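Local coordinates for lysine/ornithine decarboxylase (Vibrio vulnificus, PDB 2PLJ), which catalyses the decarboxylation of lysine and ornithine, probably with pyridoxal 5'-phosphate as cofactor, to give cadaverine and putrescine, at residues Thr220-Tyr225 against Asp268-Pro273; Ala246-Asp251 against Thr284-Ala289. One frame throughout, in Å; residues are numbered along the deposited sequence. Where two conformers were deposited one is given.

Contact 1. Residues Thr220-Tyr225 against Asp268-Pro273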
ATOM      1  N   THR A 220     -20.128   3.847 -13.853  1.00 19.25           N
ATOM      2  CA  THR A 220     -20.344   3.637 -15.285  1.00 20.04           C
ATOM      3  C   THR A 220     -21.778   3.965 -15.713  1.00 20.02           C
ATOM      4  O   THR A 220     -22.055   4.092 -16.913  1.00 20.45           O
ATOM      5  CB  THR A 220     -19.952   2.222 -15.708  1.00 20.20           C
ATOM      6  OG1 THR A 220     -20.656   1.265 -14.885  1.00 20.26           O
ATOM      7  CG2 THR A 220     -18.409   2.043 -15.603  1.00 21.18           C
ATOM      8  N   ASN A 221     -22.666   4.092 -14.726  1.00 19.38           N
ATOM      9  CA  ASN A 221     -24.078   4.442 -14.953  1.00 20.53           C
ATOM     10  C   ASN A 221     -24.364   5.874 -14.499  1.00 20.15           C
ATOM     11  O   ASN A 221     -24.417   6.146 -13.294  1.00 20.37           O
ATOM     12  CB  ASN A 221     -25.011   3.474 -14.208  1.00 20.02           C
ATOM     13  CG  ASN A 221     -26.488   3.729 -14.508  1.00 22.24           C
ATOM     14  OD1 ASN A 221     -26.842   4.705 -15.173  1.00 21.77           O
ATOM     15  ND2 ASN A 221     -27.356   2.827 -14.039  1.00 25.49           N
ATOM     16  N   PRO A 222     -24.577   6.790 -15.462  1.00 20.36           N
ATOM     17  CA  PRO A 222     -24.836   8.167 -15.072  1.00 19.86           C
ATOM     18  C   PRO A 222     -26.162   8.397 -14.339  1.00 19.17           C
ATOM     19  O   PRO A 222     -26.347   9.465 -13.753  1.00 18.92           O
ATOM     20  CB  PRO A 222     -24.810   8.915 -16.406  1.00 20.63           C
ATOM     21  CG  PRO A 222     -25.214   7.909 -17.420  1.00 20.82           C
ATOM     22  CD  PRO A 222     -24.602   6.621 -16.932  1.00 20.64           C
ATOM     23  N   ASN A 223     -27.083   7.426 -14.382  1.00 19.38           N
ATOM     24  CA  ASN A 223     -28.344   7.549 -13.637  1.00 19.56           C
ATOM     25  C   ASN A 223     -28.137   7.746 -12.129  1.00 18.35           C
ATOM     26  O   ASN A 223     -28.964   8.357 -11.473  1.00 17.26           O
ATOM     27  CB  ASN A 223     -29.289   6.373 -13.904  1.00 20.56           C
ATOM     28  CG  ASN A 223     -30.696   6.625 -13.360  1.00 23.63           C
ATOM     29  OD1 ASN A 223     -31.330   7.638 -13.679  1.00 27.77           O
ATOM     30  ND2 ASN A 223     -31.193   5.703 -12.536  1.00 27.79           N
ATOM     31  N   LYS A 224     -27.022   7.239 -11.588  1.00 17.72           N
ATOM     32  CA  LYS A 224     -26.652   7.533 -10.184  1.00 17.94           C
ATOM     33  C   LYS A 224     -26.590   9.032  -9.911  1.00 17.07           C
ATOM     34  O   LYS A 224     -27.144   9.520  -8.894  1.00 16.29           O
ATOM     35  CB  LYS A 224     -25.330   6.868  -9.791  1.00 18.40           C
ATOM     36  CG  LYS A 224     -25.397   5.345  -9.837  1.00 21.74           C
ATOM     37  CD  LYS A 224     -24.209   4.732  -9.138  1.00 25.00           C
ATOM     38  CE  LYS A 224     -24.289   3.220  -9.231  1.00 29.52           C
ATOM     39  NZ  LYS A 224     -23.092   2.567  -8.636  1.00 30.49           N
ATOM     40  N   TYR A 225     -25.941   9.766 -10.816  1.00 15.55           N
ATOM     41  CA  TYR A 225     -25.884  11.228 -10.708  1.00 16.25           C
ATOM     42  C   TYR A 225     -27.259  11.870 -10.810  1.00 15.57           C
ATOM     43  O   TYR A 225     -27.616  12.762 -10.019  1.00 14.43           O
ATOM     44  CB  TYR A 225     -24.963  11.827 -11.768  1.00 17.07           C
ATOM     45  CG  TYR A 225     -23.505  11.419 -11.611  1.00 17.18           C
ATOM     46  CD1 TYR A 225     -22.601  12.204 -10.878  1.00 16.66           C
ATOM     47  CD2 TYR A 225     -23.033  10.239 -12.200  1.00 17.76           C
ATOM     48  CE1 TYR A 225     -21.225  11.827 -10.723  1.00 17.65           C
ATOM     49  CE2 TYR A 225     -21.672   9.838 -12.057  1.00 16.13           C
ATOM     50  CZ  TYR A 225     -20.784  10.644 -11.344  1.00 16.75           C
ATOM     51  OH  TYR A 225     -19.490  10.242 -11.220  1.00 19.50           O
ATOM     52  N   ASP A 268     -19.063  12.870 -23.112  1.00 17.61           N
ATOM     53  CA  ASP A 268     -20.237  13.704 -23.528  1.00 18.64           C
ATOM     54  C   ASP A 268     -21.552  12.988 -23.300  1.00 18.42           C
ATOM     55  O   ASP A 268     -22.501  13.569 -22.747  1.00 19.05           O
ATOM     56  CB  ASP A 268     -20.199  14.160 -24.987  1.00 19.48           C
ATOM     57  CG  ASP A 268     -19.005  14.999 -25.308  0.50 20.29           C
ATOM     58  OD1 ASP A 268     -18.474  15.641 -24.384  0.50 20.99           O
ATOM     59  OD2 ASP A 268     -18.621  15.026 -26.499  0.50 22.29           O
ATOM     60  N   GLN A 269     -21.602  11.731 -23.737  1.00 18.57           N
ATOM     61  CA  GLN A 269     -22.808  10.908 -23.614  1.00 19.09           C
ATOM     62  C   GLN A 269     -23.114  10.618 -22.148  1.00 18.57           C
ATOM     63  O   GLN A 269     -24.290  10.679 -21.730  1.00 17.53           O
ATOM     64  CB  GLN A 269     -22.653   9.606 -24.385  1.00 19.79           C
ATOM     65  CG  GLN A 269     -22.660   9.788 -25.882  1.00 23.11           C
ATOM     66  CD  GLN A 269     -22.162   8.548 -26.585  1.00 28.60           C
ATOM     67  OE1 GLN A 269     -22.384   7.416 -26.122  1.00 30.29           O
ATOM     68  NE2 GLN A 269     -21.466   8.749 -27.702  1.00 28.99           N
ATOM     69  N   PHE A 270     -22.051  10.333 -21.387  1.00 17.60           N
ATOM     70  CA  PHE A 270     -22.154  10.126 -19.945  1.00 16.48           C
ATOM     71  C   PHE A 270     -22.785  11.311 -19.259  1.00 16.58           C
ATOM     72  O   PHE A 270     -23.702  11.128 -18.455  1.00 17.04           O
ATOM     73  CB  PHE A 270     -20.777   9.849 -19.338  1.00 17.39           C
ATOM     74  CG  PHE A 270     -20.831   9.373 -17.927  1.00 16.33           C
ATOM     75  CD1 PHE A 270     -20.914   7.998 -17.648  1.00 18.51           C
ATOM     76  CD2 PHE A 270     -20.754  10.287 -16.867  1.00 17.36           C
ATOM     77  CE1 PHE A 270     -20.927   7.530 -16.338  1.00 19.07           C
ATOM     78  CE2 PHE A 270     -20.754   9.849 -15.549  1.00 17.51           C
ATOM     79  CZ  PHE A 270     -20.825   8.469 -15.265  1.00 17.96           C
ATOM     80  N   CYS A 271     -22.343  12.520 -19.610  1.00 15.86           N
ATOM     81  CA  CYS A 271     -22.788  13.731 -18.898  1.00 16.08           C
ATOM     82  C   CYS A 271     -24.124  14.307 -19.380  1.00 15.12           C
ATOM     83  O   CYS A 271     -24.692  15.154 -18.700  1.00 14.60           O
ATOM     84  CB  CYS A 271     -21.701  14.800 -18.917  1.00 16.98           C
ATOM     85  SG  CYS A 271     -20.234  14.275 -17.963  1.00 18.73           S
ATOM     86  N   ALA A 272     -24.557  13.897 -20.569  1.00 15.55           N
ATOM     87  CA  ALA A 272     -25.839  14.344 -21.157  1.00 16.26           C
ATOM     88  C   ALA A 272     -27.012  14.307 -20.147  1.00 16.79           C
ATOM     89  O   ALA A 272     -27.647  15.353 -19.908  1.00 17.58           O
ATOM     90  CB  ALA A 272     -26.154  13.547 -22.459  1.00 16.22           C
ATOM     91  N   PRO A 273     -27.312  13.121 -19.547  1.00 17.77           N
ATOM     92  CA  PRO A 273     -28.423  13.071 -18.562  1.00 17.36           C
ATOM     93  C   PRO A 273     -28.140  13.862 -17.299  1.00 16.80           C
ATOM     94  O   PRO A 273     -29.072  14.358 -16.665  1.00 15.60           O
ATOM     95  CB  PRO A 273     -28.573  11.573 -18.226  1.00 17.71           C
ATOM     96  CG  PRO A 273     -27.393  10.893 -18.777  1.00 18.99           C
ATOM     97  CD  PRO A 273     -26.716  11.790 -19.778  1.00 18.15           C
TER
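P222 sits over the ring of F270 where two successive outer helices of the beta/alpha barrel, 223-241 and 267-278, pack together. This is a CH-pi contact: CB of P222 lies 4.0 Å from the centroid of the F270 ring and only 4° off the ring normal, almost exactly above its centre. F270 reaches across from its own helix because its CG is anti to the backbone N (chi1 -169°), which carries the ring in beneath the proline. The aliphatic part of the contact continues one helical turn on, where CG of P222 meets CG of P273 at 3.9 Å.

The second aromatic partner is Y225, whose CE2 touches CZ of F270 at 3.6 Å. The two rings are steeply inclined, with planes at 78° and centroids 5.7 Å apart, and CE2 comes in at the rim of the phenylalanine. Beyond the contact, the Y225 ring meets F256 and its OH is hydrogen-bonded to G254 O, so its polar end is satisfied.

The one side-chain hydrogen bond within either segment is on the 220-225 side, at the entrance to its helix. N221 supplies the cap: its OD1 accepts from N223 N at 2.8 Å, with the donor well above the carbonyl plane.

Contact 2. Residues Ala246-Asp251 against Thr284-Ala289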
ATOM      1  N   ALA A 246     -31.854  29.982   1.564  1.00 21.35           N
ATOM      2  CA  ALA A 246     -31.764  29.183   0.328  1.00 20.38           C
ATOM      3  C   ALA A 246     -30.329  28.765   0.043  1.00 19.59           C
ATOM      4  O   ALA A 246     -29.390  29.546   0.270  1.00 19.81           O
ATOM      5  CB  ALA A 246     -32.336  29.966  -0.867  1.00 20.43           C
ATOM      6  N   LEU A 247     -30.160  27.536  -0.442  1.00 18.06           N
ATOM      7  CA  LEU A 247     -28.807  26.995  -0.706  1.00 18.27           C
ATOM      8  C   LEU A 247     -28.265  27.453  -2.049  1.00 18.38           C
ATOM      9  O   LEU A 247     -29.003  27.470  -3.059  1.00 19.44           O
ATOM     10  CB  LEU A 247     -28.805  25.472  -0.625  1.00 17.81           C
ATOM     11  CG  LEU A 247     -29.352  24.886   0.683  1.00 19.13           C
ATOM     12  CD1 LEU A 247     -29.065  23.383   0.732  1.00 21.02           C
ATOM     13  CD2 LEU A 247     -28.779  25.600   1.913  1.00 19.96           C
ATOM     14  N   SER A 248     -26.989  27.832  -2.066  1.00 17.01           N
ATOM     15  CA  SER A 248     -26.407  28.428  -3.271  1.00 17.17           C
ATOM     16  C   SER A 248     -25.712  27.438  -4.206  1.00 16.94           C
ATOM     17  O   SER A 248     -25.512  27.742  -5.386  1.00 17.17           O
ATOM     18  CB  SER A 248     -25.424  29.552  -2.892  1.00 17.14           C
ATOM     19  OG  SER A 248     -24.208  29.017  -2.379  1.00 17.74           O
ATOM     20  N   THR A 249     -25.361  26.266  -3.690  1.00 16.03           N
ATOM     21  CA  THR A 249     -24.385  25.386  -4.384  1.00 15.51           C
ATOM     22  C   THR A 249     -24.793  23.915  -4.338  1.00 16.36           C
ATOM     23  O   THR A 249     -25.272  23.448  -3.302  1.00 15.39           O
ATOM     24  CB  THR A 249     -22.992  25.541  -3.730  1.00 16.34           C
ATOM     25  OG1 THR A 249     -22.647  26.934  -3.648  1.00 17.36           O
ATOM     26  CG2 THR A 249     -21.901  24.753  -4.469  1.00 14.89           C
ATOM     27  N   LEU A 250     -24.607  23.224  -5.475  1.00 15.23           N
ATOM     28  CA  LEU A 250     -24.651  21.761  -5.546  1.00 15.74           C
ATOM     29  C   LEU A 250     -23.309  21.283  -6.039  1.00 15.34           C
ATOM     30  O   LEU A 250     -22.845  21.725  -7.098  1.00 15.29           O
ATOM     31  CB  LEU A 250     -25.738  21.278  -6.516  1.00 15.25           C
ATOM     32  CG  LEU A 250     -25.830  19.759  -6.580  1.00 17.06           C
ATOM     33  CD1 LEU A 250     -26.097  19.197  -5.155  1.00 17.96           C
ATOM     34  CD2 LEU A 250     -26.925  19.322  -7.570  1.00 17.03           C
ATOM     35  N   ASP A 251     -22.700  20.369  -5.287  1.00 15.53           N
ATOM     36  CA  ASP A 251     -21.409  19.780  -5.669  1.00 15.53           C
ATOM     37  C   ASP A 251     -21.693  18.307  -5.991  1.00 15.35           C
ATOM     38  O   ASP A 251     -22.099  17.562  -5.090  1.00 14.55           O
ATOM     39  CB  ASP A 251     -20.461  19.937  -4.469  1.00 16.88           C
ATOM     40  CG  ASP A 251     -19.134  19.206  -4.629  1.00 19.09           C
ATOM     41  OD1 ASP A 251     -18.953  18.397  -5.571  1.00 18.11           O
ATOM     42  OD2 ASP A 251     -18.272  19.474  -3.757  1.00 20.19           O
ATOM     43  N   THR A 284     -30.441  30.320  -9.524  1.00 21.92           N
ATOM     44  CA  THR A 284     -29.604  30.842  -8.430  1.00 21.36           C
ATOM     45  C   THR A 284     -28.659  29.793  -7.784  1.00 21.01           C
ATOM     46  O   THR A 284     -27.959  30.100  -6.807  1.00 21.11           O
ATOM     47  CB  THR A 284     -30.470  31.409  -7.297  1.00 21.03           C
ATOM     48  OG1 THR A 284     -31.298  30.368  -6.767  1.00 20.49           O
ATOM     49  CG2 THR A 284     -31.340  32.585  -7.787  1.00 20.56           C
ATOM     50  N   VAL A 285     -28.674  28.560  -8.291  1.00 20.44           N
ATOM     51  CA  VAL A 285     -27.753  27.505  -7.797  1.00 20.02           C
ATOM     52  C   VAL A 285     -26.618  27.338  -8.794  1.00 20.93           C
ATOM     53  O   VAL A 285     -26.840  27.244 -10.006  1.00 22.32           O
ATOM     54  CB  VAL A 285     -28.458  26.132  -7.602  1.00 19.47           C
ATOM     55  CG1 VAL A 285     -27.429  25.008  -7.235  1.00 20.13           C
ATOM     56  CG2 VAL A 285     -29.568  26.224  -6.561  1.00 20.72           C
ATOM     57  N   HIS A 286     -25.403  27.348  -8.302  1.00 19.59           N
ATOM     58  CA  HIS A 286     -24.331  26.968  -9.190  1.00 19.72           C
ATOM     59  C   HIS A 286     -23.733  25.653  -8.775  1.00 18.38           C
ATOM     60  O   HIS A 286     -23.900  25.180  -7.629  1.00 18.00           O
ATOM     61  CB  HIS A 286     -23.288  28.045  -9.289  1.00 20.30           C
ATOM     62  CG  HIS A 286     -22.393  28.122  -8.106  1.00 21.23           C
ATOM     63  ND1 HIS A 286     -22.790  28.674  -6.910  1.00 23.13           N
ATOM     64  CD2 HIS A 286     -21.094  27.780  -7.959  1.00 20.86           C
ATOM     65  CE1 HIS A 286     -21.775  28.644  -6.061  1.00 24.92           C
ATOM     66  NE2 HIS A 286     -20.740  28.092  -6.669  1.00 25.75           N
ATOM     67  N   VAL A 287     -23.046  25.050  -9.732  1.00 16.43           N
ATOM     68  CA  VAL A 287     -22.743  23.649  -9.635  1.00 15.38           C
ATOM     69  C   VAL A 287     -21.228  23.455  -9.697  1.00 14.49           C
ATOM     70  O   VAL A 287     -20.558  24.095 -10.500  1.00 14.54           O
ATOM     71  CB  VAL A 287     -23.457  22.848 -10.747  1.00 15.97           C
ATOM     72  CG1 VAL A 287     -23.176  21.334 -10.606  1.00 16.65           C
ATOM     73  CG2 VAL A 287     -24.982  23.123 -10.703  1.00 16.85           C
ATOM     74  N   LEU A 288     -20.740  22.554  -8.844  1.00 14.51           N
ATOM     75  CA  LEU A 288     -19.311  22.148  -8.755  1.00 15.92           C
ATOM     76  C   LEU A 288     -19.204  20.648  -9.015  1.00 14.98           C
ATOM     77  O   LEU A 288     -20.180  19.895  -8.811  1.00 15.69           O
ATOM     78  CB  LEU A 288     -18.743  22.367  -7.322  1.00 17.79           C
ATOM     79  CG  LEU A 288     -19.035  23.628  -6.520  1.00 20.30           C
ATOM     80  CD1 LEU A 288     -18.304  23.633  -5.227  1.00 20.30           C
ATOM     81  CD2 LEU A 288     -18.673  24.916  -7.369  1.00 22.37           C
ATOM     82  N   ALA A 289     -18.022  20.182  -9.436  1.00 15.47           N
ATOM     83  CA  ALA A 289     -17.747  18.741  -9.383  1.00 16.10           C
ATOM     84  C   ALA A 289     -16.330  18.557  -8.901  1.00 15.79           C
ATOM     85  O   ALA A 289     -15.551  19.532  -8.869  1.00 16.41           O
ATOM     86  CB  ALA A 289     -17.921  18.077 -10.746  1.00 16.25           C
TER
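A right-handed beta-alpha-beta crossover of the beta/alpha barrel closes here: strand 249-251 leads through helix 267-278 to strand 286-289, which lies beside it and parallel, the short axes inclined by 23°. The backbone ladder has three bonds. H286 N gives to S248 O at 2.9 Å, L250 N to H286 O at 3.0 Å, and L288 N to L250 O at 2.9 Å. CA-H groups add to the grip on these carbonyls, as where V287 CA comes within 3.2 Å of L250 O.

One face of the sheet carries T249, H286, D251 and L288. H286 takes chi1 76°, between its backbone N and carbonyl carbon, which folds the imidazole back alongside T249; CG2 of T249 lies over one ring face toward its rim, and ND1 makes a weak, bent bond to S248 O at 3.3 Å. Farther along, CG2 of T249 packs on CG of L288 at 3.7 Å, while D251 turns its OD1 to G253 N just past the strand.

The other face is aliphatic. L250 and V287 both touch L281, and V285, just before its strand, sends CG2 toward L247 O and lays CG1 against L250, 4.2 Å from L250 CB.

Contacts 1 and 2 share one run of barrel architecture, helix 223-241, strand 249-251, helix 267-278 and strand 286-289, and their segments alternate along the chain. Contact 1 joins the two helices and contact 2 the two strands, with centres 19 Å apart and nearest atoms about 7 Å apart, so they do not touch. Helix 223-241 bridges them: it begins in contact 1, and farther along its C232 and M236 cover L250 and V285 of contact 2. Both approach a bound phosphopyridoxyl-putrescine adduct, with the side chain of Y225 about 6 Å from it and that of D251 about 7 Å. F256 touches both regions: its ring meets that of Y225, and the A289 side chain rests on it.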